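Local coordinates for Non-structural polyprotein (Sindbis virus, PDB 4GUA) that carries the nsP2 cysteine protease that processes the viral polyprotein, here still joined to the macro-domain and zinc-binding parts of nsP3, at residues 290-294 with 324-329; 435-439 with 473-479; 173-177 with 340-344; 150-156 with 272-278. One frame throughout, in Å; residues are numbered along the deposited sequence.

Contact 1. Residues 290-294 with 324-329; sequences RVSAA and HLNCVI
The imidazole of His324 turns an edge to the strand: the carbonyl oxygen of Val291 lies near the ring plane, 3.4 Å from ND1. The hydroxyl of Ser292 approaches the ring obliquely, with OG 4.1 Å from CE1, but its hydrogen bond goes to Asp478. That aspartate also packs on His324, as does Asn439 of helix 420-440. With CG of His324 anti to the backbone N (chi1 170°), the ring projects toward the strand. The next residue, Leu325, forks over the main chain: CD1 rests 3.8 Å from the carbonyl carbon of Ser292, while CD2 comes within 4.2 Å of Val291 CG2, the two side chains crossing at about a right angle. Helix 323-333 here runs almost parallel to strand 288-294, the short axes being 7.8 Å apart and inclined by 11°. This strand is an outermost member of a mixed sheet with strand order 3-2-1-4-5-7-6, the signature of a methyltransferase-like Rossmann fold, and strand 305-312 pairs with it on its inner side. The methyl of Ala293 points at the helix and meets two aliphatic branches, 3.7 Å from Ile329 CG1 and 4.1 Å from Val328 CG1. Ile329 also touches Leu307 and Tyr272, and Leu325 reaches Val281 of helix 275-286.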
# COMPACT_ATOMS: atom_id res chain seq x y z
N ARG A 290 13.23 -2.68 0.73
CA ARG A 290 12.63 -2.28 -0.54
C ARG A 290 11.65 -3.33 -1.03
O ARG A 290 11.75 -4.51 -0.68
CB ARG A 290 13.69 -2.15 -1.63
CG ARG A 290 14.62 -0.97 -1.55
CD ARG A 290 15.51 -1.01 -2.78
NE ARG A 290 16.51 0.04 -2.83
CZ ARG A 290 16.34 1.21 -3.43
NH1 ARG A 290 15.20 1.51 -4.03
NH2 ARG A 290 17.34 2.09 -3.41
N VAL A 291 10.69 -2.90 -1.83
CA VAL A 291 9.87 -3.83 -2.58
C VAL A 291 9.50 -3.21 -3.93
O VAL A 291 9.11 -2.05 -4.00
CB VAL A 291 8.61 -4.28 -1.80
CG1 VAL A 291 7.86 -3.09 -1.26
CG2 VAL A 291 7.71 -5.14 -2.68
N SER A 292 9.63 -4.01 -4.98
CA SER A 292 9.33 -3.60 -6.34
C SER A 292 8.58 -4.74 -7.01
O SER A 292 8.10 -5.65 -6.33
CB SER A 292 10.61 -3.29 -7.12
OG SER A 292 10.31 -2.60 -8.32
N ALA A 293 8.41 -4.66 -8.33
CA ALA A 293 7.70 -5.67 -9.09
C ALA A 293 8.31 -5.84 -10.48
O ALA A 293 9.04 -4.97 -10.96
CB ALA A 293 6.24 -5.30 -9.21
N ALA A 294 8.00 -6.96 -11.10
CA ALA A 294 8.52 -7.26 -12.43
C ALA A 294 7.57 -8.21 -13.14
O ALA A 294 6.91 -9.03 -12.51
CB ALA A 294 9.89 -7.88 -12.32
N HIS A 324 5.01 4.01 -4.42
CA HIS A 324 5.95 3.46 -5.37
C HIS A 324 5.42 2.20 -6.02
O HIS A 324 5.31 2.12 -7.23
CB HIS A 324 7.25 3.12 -4.66
CG HIS A 324 8.20 2.32 -5.50
ND1 HIS A 324 8.79 1.16 -5.06
CD2 HIS A 324 8.65 2.52 -6.76
CE1 HIS A 324 9.56 0.67 -6.01
NE2 HIS A 324 9.50 1.48 -7.05
N LEU A 325 5.08 1.21 -5.20
CA LEU A 325 4.66 -0.08 -5.72
C LEU A 325 3.43 0.06 -6.61
O LEU A 325 3.35 -0.56 -7.67
CB LEU A 325 4.39 -1.04 -4.56
CG LEU A 325 4.25 -2.51 -4.95
CD1 LEU A 325 5.46 -2.98 -5.74
CD2 LEU A 325 4.07 -3.36 -3.71
N ASN A 326 2.47 0.89 -6.19
CA ASN A 326 1.30 1.14 -7.02
C ASN A 326 1.70 1.63 -8.40
O ASN A 326 1.25 1.10 -9.42
CB ASN A 326 0.39 2.19 -6.39
CG ASN A 326 -0.44 1.63 -5.26
OD1 ASN A 326 -0.21 0.52 -4.78
ND2 ASN A 326 -1.42 2.41 -4.82
N CYS A 327 2.56 2.64 -8.43
CA CYS A 327 2.99 3.23 -9.69
C CYS A 327 3.66 2.19 -10.61
O CYS A 327 3.37 2.12 -11.80
CB CYS A 327 3.95 4.39 -9.43
SG CYS A 327 4.43 5.25 -10.92
N VAL A 328 4.56 1.40 -10.03
CA VAL A 328 5.33 0.41 -10.77
C VAL A 328 4.44 -0.67 -11.40
O VAL A 328 4.42 -0.85 -12.61
CB VAL A 328 6.32 -0.29 -9.84
CG1 VAL A 328 6.92 -1.51 -10.52
CG2 VAL A 328 7.39 0.67 -9.40
N ILE A 329 3.70 -1.37 -10.55
CA ILE A 329 2.82 -2.44 -11.00
C ILE A 329 1.86 -1.94 -12.07
O ILE A 329 1.69 -2.58 -13.11
CB ILE A 329 2.00 -3.00 -9.83
CG1 ILE A 329 2.88 -3.86 -8.93
CG2 ILE A 329 0.82 -3.82 -10.35
CD1 ILE A 329 2.18 -4.42 -7.72

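Contact 2. Residues 435-439 with 473-479; sequences ADLVN and ALDRTDA
Ala435, Val438 and Asn439 press one side of helix 420-440 against the turn that follows helix 463-474, and the close packing centres on Thr477. The methyl CG2 of Thr477 lies 3.7 Å from the CB of Ala435. Beside it, Val438 CG1 meets Thr477 CB at 3.8 Å and Ala479 CB at 3.7 Å, so one branch of the valine spans two residues of the turn. Asn439 crosses Thr477 at about a right angle, its OD1 lying 3.4 Å from Thr477 CB. Its ND2 donates to Arg476 O at 2.9 Å, a nearly straight bond (169°), although the position of that oxygen is doubtful because it crowds another atom of the model. Thr477 itself is held from within: residues 474-477 form a type I turn, and OG1 donates to Leu474 O at 3.0 Å while weakly accepting from Ala479 N. The torsion that places OG1 between the backbone N and the carbonyl carbon (chi1 70°) sets CG2 beside the backbone N, where it faces the helix.

The periphery is looser. The side chain of Arg476 leads away from the helix and touches Phe320, and Asp478 is only slightly covered by the helix. Asp436, partly exposed on another side of the helix, bonds to Asn655 instead. Within the macro domain the contact joins helix 420-440 to the connection from helix 463-474 into strand 480-484 of the six-stranded sheet, while helix 323-333 abuts Asn439 and Asp478.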
# COMPACT_ATOMS: atom_id res chain seq x y z
N ALA A 435 11.01 11.78 -5.37
CA ALA A 435 10.71 10.37 -5.58
C ALA A 435 9.43 10.18 -6.40
O ALA A 435 9.34 9.26 -7.22
CB ALA A 435 10.60 9.65 -4.24
N ASP A 436 8.46 11.06 -6.18
CA ASP A 436 7.19 10.95 -6.88
C ASP A 436 7.44 11.11 -8.37
O ASP A 436 6.96 10.32 -9.18
CB ASP A 436 6.19 12.02 -6.40
CG ASP A 436 5.55 11.67 -5.06
OD1 ASP A 436 5.49 10.47 -4.70
OD2 ASP A 436 5.11 12.61 -4.36
N LEU A 437 8.23 12.13 -8.72
CA LEU A 437 8.56 12.42 -10.11
C LEU A 437 9.38 11.32 -10.76
O LEU A 437 9.14 10.95 -11.92
CB LEU A 437 9.31 13.75 -10.20
CG LEU A 437 8.40 14.96 -9.98
CD1 LEU A 437 9.20 16.25 -9.80
CD2 LEU A 437 7.42 15.10 -11.15
N VAL A 438 10.35 10.79 -10.02
CA VAL A 438 11.21 9.72 -10.52
C VAL A 438 10.36 8.53 -10.92
O VAL A 438 10.53 7.96 -12.00
CB VAL A 438 12.23 9.29 -9.46
CG1 VAL A 438 12.82 7.92 -9.80
CG2 VAL A 438 13.33 10.32 -9.33
N ASN A 439 9.40 8.19 -10.07
CA ASN A 439 8.53 7.07 -10.34
C ASN A 439 7.56 7.36 -11.48
O ASN A 439 7.36 6.53 -12.35
CB ASN A 439 7.76 6.68 -9.09
CG ASN A 439 8.64 6.03 -8.07
OD1 ASN A 439 9.66 5.43 -8.41
ND2 ASN A 439 8.26 6.12 -6.80
N ALA A 473 12.92 8.54 1.27
CA ALA A 473 12.13 8.83 0.08
C ALA A 473 12.53 7.96 -1.12
O ALA A 473 11.67 7.44 -1.82
CB ALA A 473 12.26 10.31 -0.27
N LEU A 474 13.83 7.82 -1.35
CA LEU A 474 14.33 7.23 -2.60
C LEU A 474 14.52 5.72 -2.57
O LEU A 474 14.82 5.11 -3.59
CB LEU A 474 15.62 7.93 -3.04
CG LEU A 474 15.36 9.31 -3.63
CD1 LEU A 474 16.62 10.15 -3.65
CD2 LEU A 474 14.81 9.18 -5.04
N ASP A 475 14.36 5.10 -1.40
CA ASP A 475 14.25 3.65 -1.34
C ASP A 475 12.95 3.25 -2.02
O ASP A 475 12.77 2.12 -2.48
CB ASP A 475 14.24 3.17 0.11
CG ASP A 475 15.61 3.27 0.77
OD1 ASP A 475 16.60 3.56 0.06
OD2 ASP A 475 15.69 3.04 2.00
N ARG A 476 12.05 4.22 -2.10
CA ARG A 476 10.71 4.05 -2.63
C ARG A 476 10.67 4.30 -4.14
O ARG A 476 9.62 4.60 -4.70
CB ARG A 476 9.72 4.96 -1.89
CG ARG A 476 9.13 4.35 -0.62
CD ARG A 476 9.35 2.85 -0.53
NE ARG A 476 9.20 2.33 0.83
CZ ARG A 476 9.30 1.05 1.15
NH1 ARG A 476 9.53 0.15 0.21
NH2 ARG A 476 9.17 0.66 2.40
N THR A 477 11.85 4.32 -4.77
CA THR A 477 11.92 4.31 -6.24
C THR A 477 12.71 3.11 -6.76
O THR A 477 13.28 2.33 -5.99
CB THR A 477 12.62 5.59 -6.76
OG1 THR A 477 14.02 5.54 -6.44
CG2 THR A 477 12.00 6.83 -6.16
N ASP A 478 12.74 2.95 -8.08
CA ASP A 478 13.57 1.94 -8.75
C ASP A 478 14.87 2.52 -9.30
O ASP A 478 15.62 1.83 -9.98
CB ASP A 478 12.78 1.27 -9.87
CG ASP A 478 11.70 0.36 -9.34
OD1 ASP A 478 11.89 -0.23 -8.25
OD2 ASP A 478 10.65 0.23 -10.01
N ALA A 479 15.12 3.80 -9.03
CA ALA A 479 16.23 4.52 -9.64
C ALA A 479 17.56 4.26 -8.96
O ALA A 479 17.62 4.08 -7.75
CB ALA A 479 15.93 6.01 -9.64

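Contact 3. Residues 173-177 with 340-344; sequences NQFKH and VGAAP
Gln174 reaches out to the 340-344 loop through a bent side chain: CG lies beside the backbone N, and chi2 of -103° swings the amide across Val340, the two side chains crossing at about a right angle. NE2 thereby comes to 3.3 Å from Val340 CG1. It is also 3.3 Å from Ala342 N, but both are donors, so this is proximity without a hydrogen bond. In Phe175, CG anti to the carbonyl carbon (chi1 -57°) brings CE1 to 4.0 Å from Gly341 O in an oblique approach; that oxygen is bonded to Arg310. Lys176 bends twice, at chi2 and chi4, and its CE passes 3.9 Å from the methyl of Ala343. No hydrogen bond or salt bridge spans the two loops, and Gly341 is poorly ordered. The Ala342-Ala343 link, probably the nsP2/nsP3 junction by its sequence, is uncut here and lies in a partly exposed loop. The loop 173-177 leads from helix 169-172 into strand 179-183, and Phe175 packs on strands 224-227, 263-269 and 305-312; the 340-344 loop runs on into strand 346-349.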
# COMPACT_ATOMS: atom_id res chain seq x y z
N ASN A 173 18.67 -15.13 -12.91
CA ASN A 173 20.02 -14.59 -13.05
C ASN A 173 20.10 -13.11 -12.68
O ASN A 173 21.18 -12.57 -12.49
CB ASN A 173 20.56 -14.80 -14.47
CG ASN A 173 21.01 -16.23 -14.70
OD1 ASN A 173 21.19 -17.00 -13.76
ND2 ASN A 173 21.20 -16.60 -15.97
N GLN A 174 18.95 -12.45 -12.57
CA GLN A 174 18.92 -11.06 -12.15
C GLN A 174 19.10 -10.92 -10.64
O GLN A 174 19.15 -9.81 -10.11
CB GLN A 174 17.63 -10.37 -12.60
CG GLN A 174 17.51 -10.24 -14.09
CD GLN A 174 17.82 -8.83 -14.54
OE1 GLN A 174 18.89 -8.56 -15.11
NE2 GLN A 174 16.91 -7.90 -14.26
N PHE A 175 19.16 -12.05 -9.95
CA PHE A 175 19.41 -12.03 -8.52
C PHE A 175 20.79 -12.61 -8.26
O PHE A 175 21.20 -13.58 -8.90
CB PHE A 175 18.30 -12.78 -7.78
CG PHE A 175 16.94 -12.24 -8.08
CD1 PHE A 175 16.46 -11.14 -7.40
CD2 PHE A 175 16.16 -12.80 -9.07
CE1 PHE A 175 15.21 -10.62 -7.69
CE2 PHE A 175 14.91 -12.29 -9.36
CZ PHE A 175 14.44 -11.20 -8.67
N LYS A 176 21.51 -11.99 -7.33
CA LYS A 176 22.95 -12.17 -7.20
C LYS A 176 23.30 -13.42 -6.39
O LYS A 176 24.47 -13.80 -6.30
CB LYS A 176 23.60 -10.93 -6.56
CG LYS A 176 22.64 -9.95 -5.86
CD LYS A 176 21.77 -9.11 -6.82
CE LYS A 176 20.75 -8.24 -6.07
NZ LYS A 176 19.83 -9.00 -5.15
N HIS A 177 22.29 -14.06 -5.83
CA HIS A 177 22.49 -15.19 -4.92
C HIS A 177 22.60 -16.53 -5.66
O HIS A 177 21.84 -16.80 -6.59
CB HIS A 177 21.34 -15.23 -3.92
CG HIS A 177 20.98 -13.88 -3.37
ND1 HIS A 177 21.69 -13.28 -2.36
CD2 HIS A 177 20.00 -13.01 -3.72
CE1 HIS A 177 21.16 -12.10 -2.09
NE2 HIS A 177 20.13 -11.92 -2.90
N VAL A 340 11.81 -5.05 -14.28
CA VAL A 340 12.66 -6.24 -14.09
C VAL A 340 13.54 -6.03 -12.84
O VAL A 340 13.71 -4.90 -12.37
CB VAL A 340 13.52 -6.65 -15.35
CG1 VAL A 340 13.80 -8.17 -15.40
CG2 VAL A 340 12.81 -6.32 -16.64
N GLY A 341 14.09 -7.13 -12.34
CA GLY A 341 14.61 -7.25 -10.99
C GLY A 341 16.08 -6.92 -10.73
O GLY A 341 16.67 -7.51 -9.82
N ALA A 342 16.68 -6.03 -11.52
CA ALA A 342 17.99 -5.50 -11.14
C ALA A 342 17.76 -4.55 -9.95
O ALA A 342 16.73 -3.86 -9.87
CB ALA A 342 18.63 -4.77 -12.29
N ALA A 343 18.73 -4.51 -9.04
CA ALA A 343 18.55 -3.86 -7.74
C ALA A 343 19.13 -2.46 -7.67
O ALA A 343 20.33 -2.28 -7.87
CB ALA A 343 19.16 -4.72 -6.65
N PRO A 344 18.28 -1.46 -7.40
CA PRO A 344 18.80 -0.08 -7.37
C PRO A 344 19.90 0.08 -6.32
O PRO A 344 19.93 -0.65 -5.33
CB PRO A 344 17.57 0.75 -6.98
CG PRO A 344 16.40 -0.13 -7.21
CD PRO A 344 16.87 -1.52 -6.98

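Contact 4. Residues 150-156 with 272-278; sequences RNLPHAL and YADRNSE
Arg150 extends across to the start of helix 275-286, making the contact's polar core. Its NE donates to Ala273 O at 2.7 Å, in the carbonyl plane, and NH2 reaches the same oxygen weakly. NH2 also forms a salt bridge with Glu278 OE1 at 2.8 Å, the carboxylate plane standing 66° from the guanidinium. The backbone N of Arg275 covers one guanidinium face. A chain extended from CG to NE, with CG anti to the backbone N (chi1 173°), carries the group this far. Alongside, Pro153 CB meets Tyr272 CE2 at 3.5 Å, and His154 points its edge at the Tyr272 face in a T-shaped pair with centroids 5.4 Å apart and planes at 87°. His154 ND1 donates to Ala155 O at 2.7 Å, holding that ring. Asp274 is the helix N-cap: OD2 accepts from Ser277 N at 3.0 Å and OD1 from Ser277 OG, which probably helps to hold the turn presenting Ala273 O and Glu278. Strand 151-152 pairs antiparallel with strand 662-663 of the nsP3 part, so the segment lies between that part and the methyltransferase-like fold. Farther out, Tyr272 OH bonds to Asn326, and Arg275 forms salt bridges with Glu545 and Asp279.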
# COMPACT_ATOMS: atom_id res chain seq x y z
N ARG A 150 -14.37 0.81 -4.23
CA ARG A 150 -12.94 0.72 -3.97
C ARG A 150 -12.09 1.50 -4.96
O ARG A 150 -12.29 1.40 -6.17
CB ARG A 150 -12.50 -0.76 -3.99
CG ARG A 150 -10.99 -0.98 -3.88
CD ARG A 150 -10.68 -2.41 -3.43
NE ARG A 150 -9.25 -2.70 -3.43
CZ ARG A 150 -8.41 -2.36 -2.45
NH1 ARG A 150 -8.85 -1.71 -1.38
NH2 ARG A 150 -7.13 -2.66 -2.54
N ASN A 151 -11.15 2.28 -4.46
CA ASN A 151 -10.12 2.85 -5.32
C ASN A 151 -9.02 1.82 -5.46
O ASN A 151 -8.37 1.46 -4.49
CB ASN A 151 -9.57 4.16 -4.75
CG ASN A 151 -10.46 5.36 -5.04
OD1 ASN A 151 -11.40 5.27 -5.84
ND2 ASN A 151 -10.16 6.49 -4.41
N LEU A 152 -8.82 1.35 -6.68
CA LEU A 152 -7.86 0.28 -6.93
C LEU A 152 -6.45 0.83 -6.88
O LEU A 152 -6.17 1.88 -7.44
CB LEU A 152 -8.14 -0.35 -8.30
CG LEU A 152 -9.56 -0.91 -8.44
CD1 LEU A 152 -9.85 -1.28 -9.88
CD2 LEU A 152 -9.75 -2.10 -7.53
N PRO A 153 -5.55 0.11 -6.19
CA PRO A 153 -4.17 0.59 -6.06
C PRO A 153 -3.43 0.60 -7.39
O PRO A 153 -2.44 1.32 -7.54
CB PRO A 153 -3.54 -0.42 -5.10
CG PRO A 153 -4.35 -1.66 -5.24
CD PRO A 153 -5.75 -1.21 -5.58
N HIS A 154 -3.90 -0.19 -8.35
CA HIS A 154 -3.24 -0.28 -9.65
C HIS A 154 -4.22 -0.75 -10.73
O HIS A 154 -5.30 -1.25 -10.43
CB HIS A 154 -2.04 -1.23 -9.57
CG HIS A 154 -2.40 -2.66 -9.29
ND1 HIS A 154 -2.99 -3.47 -10.23
CD2 HIS A 154 -2.26 -3.41 -8.18
CE1 HIS A 154 -3.19 -4.67 -9.71
NE2 HIS A 154 -2.76 -4.66 -8.47
N ALA A 155 -3.82 -0.57 -11.98
CA ALA A 155 -4.64 -0.95 -13.12
C ALA A 155 -4.84 -2.46 -13.21
O ALA A 155 -4.07 -3.24 -12.65
CB ALA A 155 -4.00 -0.45 -14.40
N LEU A 156 -5.87 -2.88 -13.94
CA LEU A 156 -6.11 -4.29 -14.20
C LEU A 156 -6.02 -4.50 -15.70
O LEU A 156 -6.06 -3.54 -16.47
CB LEU A 156 -7.50 -4.69 -13.72
CG LEU A 156 -7.90 -4.31 -12.29
CD1 LEU A 156 -9.29 -4.84 -12.01
CD2 LEU A 156 -6.90 -4.85 -11.28
N TYR A 272 -1.98 -6.72 -6.05
CA TYR A 272 -2.95 -6.77 -4.97
C TYR A 272 -4.12 -5.84 -5.29
O TYR A 272 -4.18 -4.71 -4.82
CB TYR A 272 -2.25 -6.26 -3.71
CG TYR A 272 -1.36 -5.06 -3.99
CD1 TYR A 272 -0.08 -5.22 -4.51
CD2 TYR A 272 -1.82 -3.76 -3.77
CE1 TYR A 272 0.72 -4.12 -4.79
CE2 TYR A 272 -1.02 -2.67 -4.04
CZ TYR A 272 0.24 -2.85 -4.55
OH TYR A 272 1.03 -1.74 -4.82
N ALA A 273 -5.14 -6.37 -5.96
CA ALA A 273 -6.23 -5.51 -6.38
C ALA A 273 -7.25 -5.37 -5.26
O ALA A 273 -7.76 -4.29 -5.00
CB ALA A 273 -6.89 -6.06 -7.64
N ASP A 274 -7.55 -6.49 -4.62
CA ASP A 274 -8.53 -6.52 -3.56
C ASP A 274 -7.90 -6.04 -2.26
O ASP A 274 -6.68 -6.08 -2.08
CB ASP A 274 -9.11 -7.93 -3.41
CG ASP A 274 -8.10 -8.92 -2.88
OD1 ASP A 274 -7.19 -9.31 -3.64
OD2 ASP A 274 -8.22 -9.31 -1.70
N ARG A 275 -8.74 -5.53 -1.37
CA ARG A 275 -8.30 -5.00 -0.09
C ARG A 275 -7.44 -6.01 0.69
O ARG A 275 -6.42 -5.64 1.28
CB ARG A 275 -9.53 -4.55 0.71
CG ARG A 275 -9.29 -4.11 2.13
CD ARG A 275 -9.82 -5.16 3.10
NE ARG A 275 -10.54 -4.60 4.24
CZ ARG A 275 -9.96 -3.91 5.22
NH1 ARG A 275 -8.66 -3.68 5.20
NH2 ARG A 275 -10.69 -3.43 6.22
N ASN A 276 -7.84 -7.27 0.70
CA ASN A 276 -7.08 -8.27 1.45
C ASN A 276 -5.69 -8.50 0.88
O ASN A 276 -4.72 -8.54 1.63
CB ASN A 276 -7.87 -9.58 1.56
CG ASN A 276 -9.10 -9.44 2.45
OD1 ASN A 276 -10.21 -9.79 2.06
ND2 ASN A 276 -8.89 -8.92 3.66
N SER A 277 -5.59 -8.66 -0.43
CA SER A 277 -4.29 -8.78 -1.07
C SER A 277 -3.39 -7.60 -0.71
O SER A 277 -2.21 -7.79 -0.43
CB SER A 277 -4.43 -8.91 -2.59
OG SER A 277 -4.68 -10.25 -2.97
N GLU A 278 -3.94 -6.39 -0.73
CA GLU A 278 -3.14 -5.20 -0.43
C GLU A 278 -2.71 -5.16 1.04
O GLU A 278 -1.60 -4.72 1.37
CB GLU A 278 -3.89 -3.91 -0.78
CG GLU A 278 -3.07 -2.65 -0.47
CD GLU A 278 -3.68 -1.37 -1.00
OE1 GLU A 278 -4.74 -1.41 -1.68
OE2 GLU A 278 -3.11 -0.30 -0.73

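In the fold
Contact 1 sits in the middle, with its centre about 10 Å from that of contact 2, 13 Å from contact 4 and 14 Å from contact 3. It touches all three: Ser292 OG meets Asp478 OD1 of contact 2 at 2.9 Å, Asn326 OD1 meets Tyr272 OH of contact 4 at 2.6 Å, and Ala294 CB packs on Val340 CA of contact 3 at 3.7 Å. Pro344 likewise bridges contacts 3 and 2. Contacts 3 and 4 stand farthest apart, with centres about 26 Å apart, yet their segments alternate along the chain. The zinc site includes no residue of these contacts; a sulfate, probably from the crystallisation liquor, lies about 5 Å from the side chain of Lys176.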